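Local coordinates for multidrug resistance protein (Vibrio cholerae, PDB 1YC9) that forms a trimeric outer membrane efflux channel of the outer membrane factor family and may contribute to resistance to several toxic compounds, at residues A[152-157]-A[215-220]; A[158-163]-A[415-420]; A[286-291]-A[314-319]; A[280-285]-A[325-330]; A[129-134]-A[266-271]. The protein carries 1 engineered substitution. One frame throughout, in Å; residues are numbered along the deposited sequence. Where two conformers were deposited one is given.

Contact 1. Residues A[152-157]-A[215-220]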
# COMPACT_ATOMS: atom_id res chain seq x y z
N ALA A 152 16.29 -16.51 -9.15
CA ALA A 152 16.50 -16.20 -10.52
C ALA A 152 17.47 -15.05 -10.68
O ALA A 152 18.35 -15.09 -11.54
CB ALA A 152 15.20 -15.87 -11.22
N GLU A 153 17.30 -14.04 -9.83
CA GLU A 153 18.16 -12.90 -9.87
C GLU A 153 19.55 -13.28 -9.41
O GLU A 153 20.54 -12.83 -10.00
CB GLU A 153 17.57 -11.79 -9.01
CG GLU A 153 18.43 -10.53 -8.93
CD GLU A 153 18.71 -9.84 -10.25
OE1 GLU A 153 19.51 -8.89 -10.18
OE2 GLU A 153 18.24 -10.19 -11.37
N LEU A 154 19.64 -14.08 -8.35
CA LEU A 154 20.94 -14.56 -7.87
C LEU A 154 21.68 -15.26 -9.03
O LEU A 154 22.85 -15.01 -9.26
CB LEU A 154 20.78 -15.50 -6.68
CG LEU A 154 22.08 -15.97 -6.06
CD1 LEU A 154 22.82 -14.76 -5.44
CD2 LEU A 154 21.85 -16.99 -5.00
N ALA A 155 20.98 -16.11 -9.77
CA ALA A 155 21.59 -16.85 -10.88
C ALA A 155 22.09 -15.91 -11.98
O ALA A 155 23.17 -16.14 -12.59
CB ALA A 155 20.61 -17.85 -11.46
N ARG A 156 21.25 -14.90 -12.28
CA ARG A 156 21.55 -13.90 -13.27
C ARG A 156 22.82 -13.16 -12.86
O ARG A 156 23.67 -12.87 -13.71
CB ARG A 156 20.43 -12.91 -13.44
CG ARG A 156 20.54 -12.02 -14.65
CD ARG A 156 19.56 -10.85 -14.71
NE ARG A 156 19.84 -9.91 -13.64
CZ ARG A 156 20.77 -8.98 -13.66
NH1 ARG A 156 20.95 -8.21 -12.61
NH2 ARG A 156 21.55 -8.80 -14.71
N LEU A 157 22.90 -12.83 -11.58
CA LEU A 157 24.06 -12.11 -11.05
C LEU A 157 25.34 -12.95 -11.18
O LEU A 157 26.40 -12.42 -11.59
CB LEU A 157 23.81 -11.66 -9.62
CG LEU A 157 22.83 -10.51 -9.55
CD1 LEU A 157 22.36 -10.35 -8.09
CD2 LEU A 157 23.41 -9.22 -10.13
N LEU A 215 24.19 -8.93 -1.55
CA LEU A 215 22.92 -8.36 -1.22
C LEU A 215 21.77 -9.29 -1.55
O LEU A 215 20.82 -9.41 -0.78
CB LEU A 215 22.70 -7.04 -1.97
CG LEU A 215 23.62 -5.90 -1.56
CD1 LEU A 215 23.37 -4.71 -2.45
CD2 LEU A 215 23.49 -5.54 -0.04
N GLN A 216 21.87 -9.97 -2.67
CA GLN A 216 20.84 -10.90 -3.06
C GLN A 216 20.79 -12.14 -2.14
O GLN A 216 19.72 -12.63 -1.80
CB GLN A 216 21.04 -11.34 -4.48
CG GLN A 216 19.77 -11.99 -5.03
CD GLN A 216 18.61 -11.00 -5.26
OE1 GLN A 216 17.52 -11.43 -5.50
NE2 GLN A 216 18.86 -9.69 -5.19
N LYS A 217 21.94 -12.59 -1.68
CA LYS A 217 21.97 -13.64 -0.65
C LYS A 217 21.34 -13.21 0.68
O LYS A 217 20.64 -13.99 1.32
CB LYS A 217 23.39 -14.11 -0.37
CG LYS A 217 24.01 -14.87 -1.52
CD LYS A 217 25.50 -15.09 -1.24
CE LYS A 217 26.08 -15.96 -2.35
NZ LYS A 217 27.47 -16.35 -2.12
N ASN A 218 21.62 -11.97 1.08
CA ASN A 218 21.00 -11.40 2.24
C ASN A 218 19.46 -11.44 2.05
O ASN A 218 18.75 -11.79 3.00
CB ASN A 218 21.45 -9.97 2.50
CG ASN A 218 22.94 -9.86 2.87
OD1 ASN A 218 23.62 -10.87 3.10
ND2 ASN A 218 23.43 -8.66 2.90
N ALA A 219 18.97 -11.09 0.87
CA ALA A 219 17.54 -10.99 0.64
C ALA A 219 16.89 -12.38 0.72
O ALA A 219 15.79 -12.55 1.29
CB ALA A 219 17.23 -10.31 -0.68
N LEU A 220 17.56 -13.34 0.11
CA LEU A 220 17.14 -14.75 0.19
C LEU A 220 17.07 -15.26 1.62
O LEU A 220 16.09 -15.87 2.02
CB LEU A 220 18.02 -15.65 -0.66
CG LEU A 220 17.81 -15.63 -2.17
CD1 LEU A 220 19.01 -16.18 -3.00
CD2 LEU A 220 16.51 -16.41 -2.55
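Glu153, whose CB and CG lie against the end of Gln216, has its carboxylate gripped one turn further on by Arg156, with NE 2.8 Å from OE2 and NH1 2.9 Å from OE1. This side-on salt bridge gives each oxygen its own N-H, met on the syn side, and the NE-H...OE2 angle of 177° is almost straight. The methylenes of the acid face the neighbouring helix while its charge is paired within its own. Beside them Leu154 has CG anti to its backbone N (chi1 -175°), and its two methyls part: CD2 meets Leu220 CD1 at 3.6 Å, whereas CD1 lies 4.0 Å from Gln216 CB and also touches Lys217 CG. Branched leucines suit this seam, since one stem can serve two neighbours. Leu157 CD1 reaches Gln216 CB from the next turn. Lys217 runs on, extended, and its NZ hydrogen-bonds Tyr158 OH. Segments 152-157 and 215-220, on the antiparallel helices 117-183 and 189-223, have axes 9.8 Å apart; Ile234 of a following loop packs on Leu154 and Leu220, helix 398-433 lies against Ala152 and Arg156, and Asn218 ND2 hydrogen-bonds Asp358 and Thr361 of the second subunit.

Contact 2. Residues A[158-163]-A[415-420]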
# COMPACT_ATOMS: atom_id res chain seq x y z
N TYR A 158 25.25 -14.22 -10.82
CA TYR A 158 26.41 -15.13 -10.92
C TYR A 158 26.83 -15.28 -12.38
O TYR A 158 28.02 -15.29 -12.66
CB TYR A 158 26.13 -16.51 -10.32
CG TYR A 158 26.54 -16.68 -8.90
CD1 TYR A 158 25.61 -16.54 -7.86
CD2 TYR A 158 27.85 -17.00 -8.57
CE1 TYR A 158 25.97 -16.72 -6.55
CE2 TYR A 158 28.23 -17.18 -7.21
CZ TYR A 158 27.27 -17.04 -6.21
OH TYR A 158 27.55 -17.20 -4.90
N ALA A 159 25.87 -15.32 -13.31
CA ALA A 159 26.21 -15.37 -14.74
C ALA A 159 26.94 -14.11 -15.20
O ALA A 159 27.92 -14.20 -15.95
CB ALA A 159 24.93 -15.60 -15.62
N ASN A 160 26.45 -12.93 -14.77
CA ASN A 160 27.11 -11.69 -15.08
C ASN A 160 28.50 -11.64 -14.42
O ASN A 160 29.44 -11.17 -15.05
CB ASN A 160 26.25 -10.50 -14.68
CG ASN A 160 25.24 -10.14 -15.73
OD1 ASN A 160 25.47 -9.30 -16.55
ND2 ASN A 160 24.09 -10.81 -15.72
N GLN A 161 28.64 -12.21 -13.22
CA GLN A 161 29.93 -12.31 -12.60
C GLN A 161 30.90 -13.14 -13.47
O GLN A 161 32.01 -12.70 -13.72
CB GLN A 161 29.83 -12.89 -11.22
CG GLN A 161 31.22 -13.12 -10.55
CD GLN A 161 31.13 -13.80 -9.21
OE1 GLN A 161 30.75 -14.97 -9.13
NE2 GLN A 161 31.50 -13.11 -8.19
N GLU A 162 30.46 -14.29 -13.98
CA GLU A 162 31.36 -15.12 -14.77
C GLU A 162 31.80 -14.38 -16.03
O GLU A 162 33.00 -14.33 -16.39
CB GLU A 162 30.67 -16.42 -15.13
CG GLU A 162 31.62 -17.51 -15.56
CD GLU A 162 30.93 -18.86 -15.62
OE1 GLU A 162 30.27 -19.07 -16.64
OE2 GLU A 162 31.05 -19.67 -14.66
N THR A 163 30.83 -13.78 -16.69
CA THR A 163 31.06 -13.02 -17.93
C THR A 163 32.02 -11.83 -17.76
O THR A 163 32.97 -11.62 -18.57
CB THR A 163 29.72 -12.52 -18.43
OG1 THR A 163 28.90 -13.66 -18.74
CG2 THR A 163 29.84 -11.74 -19.73
N LEU A 415 23.00 -11.24 -23.60
CA LEU A 415 22.64 -12.65 -23.74
C LEU A 415 22.39 -13.36 -22.45
O LEU A 415 21.39 -14.06 -22.33
CB LEU A 415 23.70 -13.38 -24.57
CG LEU A 415 23.40 -14.84 -24.84
CD1 LEU A 415 22.04 -15.04 -25.48
CD2 LEU A 415 24.52 -15.40 -25.73
N VAL A 416 23.27 -13.20 -21.47
CA VAL A 416 23.13 -13.84 -20.17
C VAL A 416 21.81 -13.34 -19.54
O VAL A 416 21.09 -14.09 -18.92
CB VAL A 416 24.34 -13.47 -19.27
CG1 VAL A 416 23.97 -13.32 -17.82
CG2 VAL A 416 25.49 -14.45 -19.47
N ASN A 417 21.50 -12.05 -19.70
CA ASN A 417 20.27 -11.57 -19.11
C ASN A 417 19.00 -12.18 -19.77
O ASN A 417 17.98 -12.38 -19.09
CB ASN A 417 20.20 -10.06 -19.15
CG ASN A 417 21.23 -9.41 -18.25
OD1 ASN A 417 21.62 -8.23 -18.45
ND2 ASN A 417 21.66 -10.13 -17.28
N LEU A 418 19.08 -12.42 -21.07
CA LEU A 418 17.96 -13.07 -21.83
C LEU A 418 17.80 -14.55 -21.51
O LEU A 418 16.67 -15.08 -21.46
CB LEU A 418 18.09 -12.86 -23.34
CG LEU A 418 17.76 -11.47 -23.88
CD1 LEU A 418 18.19 -11.37 -25.33
CD2 LEU A 418 16.26 -11.14 -23.79
N GLN A 419 18.92 -15.22 -21.30
CA GLN A 419 18.92 -16.61 -20.81
C GLN A 419 18.30 -16.72 -19.44
O GLN A 419 17.46 -17.58 -19.19
CB GLN A 419 20.34 -17.17 -20.81
CG GLN A 419 20.88 -17.33 -22.21
CD GLN A 419 22.36 -17.65 -22.27
OE1 GLN A 419 23.13 -17.32 -21.36
NE2 GLN A 419 22.76 -18.30 -23.36
N SER A 420 18.66 -15.79 -18.55
CA SER A 420 18.00 -15.70 -17.25
C SER A 420 16.52 -15.40 -17.35
O SER A 420 15.71 -15.91 -16.55
CB SER A 420 18.66 -14.61 -16.37
OG SER A 420 17.91 -14.47 -15.16
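Two helices run antiparallel here, their axes 9.7 Å apart and their directions 158° from each other, with Ala159 and Val416 facing across at the nearest pair of CA atoms. They are parts of helices 117-183 and 398-433, two of the long helices that build the helical tunnel of outer membrane factors, relatives of TolC. Val416 carries the contact, its methyls meeting Ala159, Asn160 and Thr163. An alanine suits the position opposite it because a single methyl leaves room for the branched side chain, and even so the fit is tight: Ala159 CB and Val416 CG1 stand only 3.3 Å apart, closer than carbons usually come. The valine is also rotated off a staggered position (chi1 145°), which may reflect strain or an uncertain placing of the side chain. Asn160 is beside it, its ND2 3.3 Å from the same CG1. That amide is pinned from its own helix and from the partner: ND2 donates a hydrogen bond to the carbonyl O of Arg156 one turn earlier, and OD1 accepts one from NE of Arg413, so a polar side chain is satisfied at a buried place. Asparagine fits because it can donate and accept at once. Asn417 brings its amide up to that of Asn160, the two planes 28° apart. On the remaining flank OG1 of Thr163 lies 3.6 Å from CG2 of Val416.

Contact 3. Residues A[286-291]-A[314-319]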
# COMPACT_ATOMS: atom_id res chain seq x y z
N ASP A 286 -38.85 -10.15 13.37
CA ASP A 286 -37.94 -11.04 14.06
C ASP A 286 -38.63 -11.79 15.19
O ASP A 286 -39.19 -11.19 16.08
CB ASP A 286 -36.83 -10.18 14.62
CG ASP A 286 -35.58 -10.92 14.72
OD1 ASP A 286 -34.50 -10.39 14.32
OD2 ASP A 286 -35.65 -12.11 15.17
N VAL A 287 -38.59 -13.15 15.16
CA VAL A 287 -39.31 -13.94 16.13
C VAL A 287 -38.26 -14.69 16.99
O VAL A 287 -37.34 -15.29 16.43
CB VAL A 287 -40.27 -14.96 15.51
CG1 VAL A 287 -41.03 -15.71 16.62
CG2 VAL A 287 -41.25 -14.28 14.57
N THR A 288 -38.38 -14.54 18.30
CA THR A 288 -37.38 -15.07 19.23
C THR A 288 -38.14 -15.91 20.24
O THR A 288 -39.40 -15.94 20.26
CB THR A 288 -36.58 -13.95 19.89
OG1 THR A 288 -37.52 -13.00 20.39
CG2 THR A 288 -35.74 -13.17 18.87
N LEU A 289 -37.41 -16.75 20.96
CA LEU A 289 -37.97 -17.52 22.01
C LEU A 289 -37.03 -17.33 23.22
O LEU A 289 -35.79 -17.33 23.06
CB LEU A 289 -37.99 -18.98 21.63
CG LEU A 289 -38.58 -19.97 22.61
CD1 LEU A 289 -40.07 -19.92 22.75
CD2 LEU A 289 -38.21 -21.38 22.02
N SER A 290 -37.64 -17.09 24.38
CA SER A 290 -36.89 -16.91 25.63
C SER A 290 -37.52 -17.77 26.69
O SER A 290 -38.72 -18.05 26.67
CB SER A 290 -36.96 -15.42 26.14
OG SER A 290 -36.22 -14.67 25.22
N ALA A 291 -36.72 -18.16 27.66
CA ALA A 291 -37.22 -18.90 28.74
C ALA A 291 -36.26 -18.78 29.93
O ALA A 291 -35.07 -18.50 29.76
CB ALA A 291 -37.42 -20.41 28.36
N GLY A 314 -41.67 -18.23 26.30
CA GLY A 314 -42.51 -17.77 25.20
C GLY A 314 -41.84 -17.07 24.06
O GLY A 314 -40.71 -16.59 24.15
N PRO A 315 -42.53 -17.06 22.95
CA PRO A 315 -42.05 -16.36 21.76
C PRO A 315 -42.34 -14.85 21.89
O PRO A 315 -43.28 -14.47 22.62
CB PRO A 315 -42.86 -17.01 20.65
CG PRO A 315 -44.12 -17.32 21.27
CD PRO A 315 -43.82 -17.74 22.69
N ALA A 316 -41.49 -14.04 21.28
CA ALA A 316 -41.73 -12.57 21.13
C ALA A 316 -41.53 -12.28 19.64
O ALA A 316 -40.77 -12.95 18.95
CB ALA A 316 -40.78 -11.78 21.97
N ILE A 317 -42.18 -11.24 19.11
CA ILE A 317 -41.94 -10.88 17.72
C ILE A 317 -41.72 -9.36 17.75
O ILE A 317 -42.30 -8.70 18.58
CB ILE A 317 -43.14 -11.33 16.85
CG1 ILE A 317 -42.98 -10.87 15.41
CG2 ILE A 317 -44.46 -10.74 17.35
CD1 ILE A 317 -43.83 -11.63 14.45
N TYR A 318 -40.79 -8.87 16.95
CA TYR A 318 -40.56 -7.45 16.76
C TYR A 318 -40.58 -7.20 15.27
O TYR A 318 -39.92 -7.89 14.49
CB TYR A 318 -39.23 -7.02 17.38
CG TYR A 318 -39.08 -5.48 17.29
CD1 TYR A 318 -39.87 -4.65 18.11
CD2 TYR A 318 -38.29 -4.90 16.32
CE1 TYR A 318 -39.80 -3.26 17.99
CE2 TYR A 318 -38.23 -3.51 16.19
CZ TYR A 318 -38.98 -2.71 17.04
OH TYR A 318 -38.90 -1.33 16.90
N LEU A 319 -41.31 -6.17 14.83
CA LEU A 319 -41.37 -5.82 13.44
C LEU A 319 -41.11 -4.27 13.41
O LEU A 319 -41.91 -3.53 13.92
CB LEU A 319 -42.74 -6.06 12.88
CG LEU A 319 -43.01 -5.53 11.49
CD1 LEU A 319 -42.02 -6.01 10.48
CD2 LEU A 319 -44.45 -5.73 11.00
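Asp286 and Tyr318 open the ladder with its shortest bond, Asp286 N to Tyr318 O at 2.7 Å, returned by Tyr318 N to Asp286 O at 2.9 Å. Strands 286-298 and 309-322 form a beta hairpin, half of the four-stranded antiparallel sheet that each subunit gives to the transmembrane barrel of the trimer. Two further hydrogen-bonded pairs follow, Thr288 with Ala316 and Ser290 with Gly314. The bonds differ in quality of approach: Thr288 N comes to Ala316 O in the carbonyl plane, whereas Ala316 N stands 45° above the plane of the Thr288 carbonyl. Between them are the non-hydrogen-bonded pairs, Val287 with Ile317 and Leu289 with Pro315. Proline, which has no N-H, suits such a position because no donor toward strand 286-298 is required of it. CA-H...O contacts accompany the N-H...O bonds, as from Pro315 CA to Thr288 O at 3.1 Å.

One face carries Val287, Leu289, Pro315 and Ile317, the other Asp286, Thr288, Ser290, Ala316 and Tyr318; such a split between apolar and more polar residues is consistent with a barrel wall between lipid and lumen. Asp286 turns its carboxylate away to a salt bridge with Lys117. Ala316 to Leu319 also pair with a strand of the third subunit, so the sheet continues across the interface. On the apolar face Val287 CG2 meets Ile317 CD1 at 3.7 Å, and Leu289 CD1 lies 3.6 Å from Gly314 C.

Contact 4. Residues A[280-285]-A[325-330]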
# COMPACT_ATOMS: atom_id res chain seq x y z
N GLN A 280 -32.13 -7.19 3.53
CA GLN A 280 -33.52 -7.35 3.15
C GLN A 280 -34.37 -7.97 4.27
O GLN A 280 -35.49 -7.51 4.52
CB GLN A 280 -33.65 -8.20 1.87
CG GLN A 280 -33.21 -7.48 0.58
CD GLN A 280 -33.10 -8.44 -0.64
OE1 GLN A 280 -33.13 -9.66 -0.49
NE2 GLN A 280 -32.90 -7.86 -1.82
N ALA A 281 -33.83 -9.00 4.94
CA ALA A 281 -34.57 -9.71 5.96
C ALA A 281 -34.80 -8.89 7.22
O ALA A 281 -35.71 -9.18 7.98
CB ALA A 281 -33.85 -11.01 6.30
N GLN A 282 -34.00 -7.86 7.41
CA GLN A 282 -34.17 -6.95 8.54
C GLN A 282 -35.46 -6.14 8.50
O GLN A 282 -35.89 -5.63 9.51
CB GLN A 282 -32.94 -6.03 8.67
CG GLN A 282 -31.74 -6.74 9.25
CD GLN A 282 -30.50 -5.87 9.30
OE1 GLN A 282 -30.40 -4.83 8.59
NE2 GLN A 282 -29.56 -6.28 10.12
N PHE A 283 -36.08 -6.04 7.33
CA PHE A 283 -37.39 -5.44 7.23
C PHE A 283 -38.54 -6.31 7.74
O PHE A 283 -39.62 -5.79 8.04
CB PHE A 283 -37.65 -5.04 5.79
CG PHE A 283 -36.84 -3.84 5.30
CD1 PHE A 283 -35.61 -4.01 4.72
CD2 PHE A 283 -37.35 -2.53 5.42
CE1 PHE A 283 -34.87 -2.94 4.26
CE2 PHE A 283 -36.63 -1.46 4.95
CZ PHE A 283 -35.39 -1.66 4.36
N TYR A 284 -38.29 -7.61 7.90
CA TYR A 284 -39.28 -8.58 8.28
C TYR A 284 -39.29 -8.82 9.79
O TYR A 284 -38.35 -8.43 10.48
CB TYR A 284 -39.02 -9.89 7.52
CG TYR A 284 -39.34 -9.74 6.06
CD1 TYR A 284 -38.48 -9.09 5.21
CD2 TYR A 284 -40.55 -10.28 5.53
CE1 TYR A 284 -38.77 -8.94 3.87
CE2 TYR A 284 -40.85 -10.12 4.18
CZ TYR A 284 -39.94 -9.46 3.35
OH TYR A 284 -40.19 -9.27 2.00
N PRO A 285 -40.40 -9.37 10.29
CA PRO A 285 -40.53 -9.58 11.72
C PRO A 285 -39.44 -10.50 12.26
O PRO A 285 -39.10 -11.47 11.62
CB PRO A 285 -41.91 -10.16 11.88
CG PRO A 285 -42.68 -9.98 10.57
CD PRO A 285 -41.63 -9.74 9.54
N GLY A 325 -34.61 5.52 7.82
CA GLY A 325 -33.45 5.38 6.98
C GLY A 325 -32.44 4.36 7.48
O GLY A 325 -31.49 4.09 6.76
N ARG A 326 -32.58 3.86 8.69
CA ARG A 326 -31.59 2.90 9.20
C ARG A 326 -31.66 1.64 8.33
O ARG A 326 -30.62 1.23 7.77
CB ARG A 326 -31.87 2.60 10.65
CG ARG A 326 -30.95 1.57 11.30
CD ARG A 326 -31.02 1.63 12.80
NE ARG A 326 -32.38 1.48 13.36
CZ ARG A 326 -33.09 0.36 13.42
NH1 ARG A 326 -32.66 -0.80 12.94
NH2 ARG A 326 -34.29 0.41 13.97
N LEU A 327 -32.83 1.02 8.23
CA LEU A 327 -32.95 -0.27 7.46
C LEU A 327 -32.66 -0.04 5.99
O LEU A 327 -32.05 -0.87 5.29
CB LEU A 327 -34.30 -0.90 7.63
CG LEU A 327 -34.58 -1.37 9.06
CD1 LEU A 327 -35.91 -2.02 9.10
CD2 LEU A 327 -33.43 -2.20 9.69
N GLU A 328 -33.14 1.11 5.49
CA GLU A 328 -33.05 1.42 4.08
C GLU A 328 -31.60 1.68 3.69
O GLU A 328 -31.13 1.17 2.69
CB GLU A 328 -33.92 2.66 3.74
CG GLU A 328 -35.38 2.47 4.00
CD GLU A 328 -35.83 2.76 5.42
OE1 GLU A 328 -35.01 2.98 6.37
OE2 GLU A 328 -37.02 2.71 5.65
N GLY A 329 -30.93 2.52 4.47
CA GLY A 329 -29.54 2.84 4.27
C GLY A 329 -28.66 1.57 4.39
O GLY A 329 -27.66 1.49 3.68
N GLN A 330 -28.98 0.68 5.32
CA GLN A 330 -28.21 -0.54 5.52
C GLN A 330 -28.31 -1.43 4.29
O GLN A 330 -27.30 -1.99 3.85
CB GLN A 330 -28.74 -1.29 6.76
CG GLN A 330 -28.07 -0.82 8.03
CD GLN A 330 -28.48 -1.58 9.29
OE1 GLN A 330 -28.41 -2.79 9.32
NE2 GLN A 330 -28.85 -0.87 10.33
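Leu327 leads with its CB, which lies over one face of the Phe283 ring, 3.8 Å from the centroid and 24° off the ring normal. It is displaced toward the rim, where CZ at 3.5 Å is the nearest carbon, so this is a CH-pi contact between a methylene and a flat ring. From CB the chain swings CG to a place anti to the carbonyl carbon (chi1 -66°), and the two methyls beyond it reach Gln282 and Phe283. CD1 sits 3.6 Å from Gln282 O and 4.0 Å from Phe283 CD2, while CD2 lies 4.0 Å from Gln282 CB. A leucine suits this place because its stem can lie on the ring while its methyls spread over the neighbouring residue.

Both segments belong to the junction between the helical tunnel and the beta barrel: a type I turn from Ala281 to Tyr284 leads from helix 260-281 to the hairpin, and helix 326-391 starts just after it. Gly325 takes the N-cap position with a positive phi of 116°, a backbone shape that glycine adopts readily. Leu327 N donates a hydrogen bond to Thr323 OG1 in the first turn. Past the leucine, Phe283 CZ also comes within 4.1 Å of Glu328 CG, and the ring touches Leu331 one turn further along. Arg326 sends its guanidinium to another chain, where NH2 makes a salt bridge with Asp73 of the third subunit.

Contact 5. Residues A[129-134]-A[266-271]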
# COMPACT_ATOMS: atom_id res chain seq x y z
N LEU A 129 -14.71 -17.76 4.97
CA LEU A 129 -13.70 -18.78 5.32
C LEU A 129 -13.15 -19.44 4.06
O LEU A 129 -11.97 -19.70 3.94
CB LEU A 129 -14.31 -19.79 6.28
CG LEU A 129 -13.40 -20.99 6.62
CD1 LEU A 129 -12.09 -20.51 7.21
CD2 LEU A 129 -14.11 -21.94 7.57
N ALA A 130 -14.02 -19.76 3.12
CA ALA A 130 -13.55 -20.35 1.86
C ALA A 130 -12.61 -19.41 1.13
O ALA A 130 -11.63 -19.83 0.52
CB ALA A 130 -14.73 -20.78 0.93
N ALA A 131 -12.89 -18.11 1.21
CA ALA A 131 -12.00 -17.14 0.63
C ALA A 131 -10.67 -17.13 1.38
O ALA A 131 -9.60 -17.06 0.74
CB ALA A 131 -12.64 -15.76 0.60
N ALA A 132 -10.74 -17.22 2.71
CA ALA A 132 -9.52 -17.29 3.52
C ALA A 132 -8.66 -18.54 3.24
O ALA A 132 -7.40 -18.51 3.25
CB ALA A 132 -9.85 -17.19 4.94
N GLU A 133 -9.35 -19.63 2.96
CA GLU A 133 -8.66 -20.88 2.59
C GLU A 133 -7.88 -20.68 1.28
O GLU A 133 -6.71 -21.03 1.17
CB GLU A 133 -9.65 -22.02 2.52
CG GLU A 133 -10.14 -22.47 3.86
CD GLU A 133 -11.27 -23.50 3.81
OE1 GLU A 133 -11.76 -23.76 2.70
OE2 GLU A 133 -11.65 -24.01 4.89
N ALA A 134 -8.54 -20.06 0.30
CA ALA A 134 -7.93 -19.74 -0.98
C ALA A 134 -6.77 -18.77 -0.79
O ALA A 134 -5.73 -18.91 -1.42
CB ALA A 134 -8.97 -19.15 -1.94
N ARG A 266 -14.39 -14.66 -5.83
CA ARG A 266 -15.66 -15.33 -6.04
C ARG A 266 -16.44 -15.48 -4.73
O ARG A 266 -17.59 -15.04 -4.62
CB ARG A 266 -15.45 -16.71 -6.67
CG ARG A 266 -16.73 -17.49 -6.91
CD ARG A 266 -16.80 -18.19 -8.26
N TRP A 267 -15.80 -16.09 -3.74
CA TRP A 267 -16.44 -16.39 -2.48
C TRP A 267 -16.82 -15.08 -1.74
O TRP A 267 -17.81 -15.05 -1.03
CB TRP A 267 -15.51 -17.22 -1.59
CG TRP A 267 -15.53 -18.63 -1.93
CD1 TRP A 267 -14.50 -19.37 -2.44
CD2 TRP A 267 -16.65 -19.51 -1.83
NE1 TRP A 267 -14.90 -20.66 -2.65
CE2 TRP A 267 -16.22 -20.79 -2.29
CE3 TRP A 267 -17.95 -19.37 -1.37
CZ2 TRP A 267 -17.06 -21.91 -2.27
CZ3 TRP A 267 -18.80 -20.50 -1.35
CH2 TRP A 267 -18.34 -21.74 -1.82
N ARG A 268 -16.04 -14.03 -1.91
CA ARG A 268 -16.31 -12.78 -1.21
C ARG A 268 -17.51 -12.10 -1.83
O ARG A 268 -18.34 -11.50 -1.09
CB ARG A 268 -15.12 -11.88 -1.19
CG ARG A 268 -14.08 -12.34 -0.22
CD ARG A 268 -13.29 -11.27 0.38
NE ARG A 268 -12.55 -11.89 1.47
CZ ARG A 268 -11.31 -12.28 1.39
NH1 ARG A 268 -10.74 -12.86 2.46
NH2 ARG A 268 -10.62 -12.11 0.25
N ALA A 269 -17.67 -12.26 -3.13
CA ALA A 269 -18.88 -11.79 -3.82
C ALA A 269 -20.14 -12.59 -3.37
O ALA A 269 -21.19 -12.03 -3.09
CB ALA A 269 -18.71 -11.80 -5.31
N GLU A 270 -20.00 -13.92 -3.20
CA GLU A 270 -21.05 -14.69 -2.54
C GLU A 270 -21.43 -14.21 -1.12
O GLU A 270 -22.60 -14.11 -0.81
CB GLU A 270 -20.67 -16.18 -2.48
CG GLU A 270 -21.85 -17.05 -2.00
CD GLU A 270 -23.11 -16.79 -2.80
OE1 GLU A 270 -23.00 -16.94 -4.03
OE2 GLU A 270 -24.17 -16.40 -2.21
N ALA A 271 -20.43 -13.92 -0.30
CA ALA A 271 -20.62 -13.45 1.06
C ALA A 271 -21.39 -12.13 1.04
O ALA A 271 -22.40 -11.98 1.74
CB ALA A 271 -19.28 -13.26 1.72
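Trp267 lays its indole flat against Ala130, whose CB stands 3.4 Å from the centroid of the five-membered ring and only 3° off its normal. The first torsion puts CG anti to the carbonyl carbon, beside the backbone N (chi1 -81°), and the methyl meets that ring nearly evenly, with CE2 closest at 3.5 Å. The indole stem also counts, since Trp267 CB touches Ala131 CB at 3.9 Å. Arg268 treats Ala131 in a similar way. Its chain bends at chi2 (-149°, away from a staggered value); further out, the guanidinium has Ala131 CB 3.8 Å above its centre. Two carboxylates, Glu135 through NH2 and Glu128 through NE, hold the group there by salt bridges and probably fix its tilt. Alanine suits both places, for a single methyl lets a broad flat group lie close to the helix. The backbones accordingly come near, the helix axes 8.5 Å apart and the CA atoms of Ala131 and Trp267 5.5 Å. Helix 47-67 lies on Ala132 through Ala59. Close antiparallel packing of helices 117-183 and 260-281 is part of the helical tunnel of the outer membrane factor fold.

How the contacts relate
Helix 117-183 is the thread of three contacts: contact 5 lies early on it, then contact 1 and contact 2, joining it in turn to helices 260-281, 189-223 and 398-433. Contacts 1 and 2 adjoin, their centres 13 Å apart, and touch where Arg156 packs on Ser420; their segments alternate along the chain. Contact 5 is about 35 Å from contact 1 between centres and 25 Å from contact 4. Contacts 3 and 4 meet through Leu319 and Ile317 packing on residues 283-285, and contact 3 falls within the chain between the segments of contact 4. Centres of contacts 2 and 3 are 74 Å apart, so the set runs from the helical tunnel to the barrel.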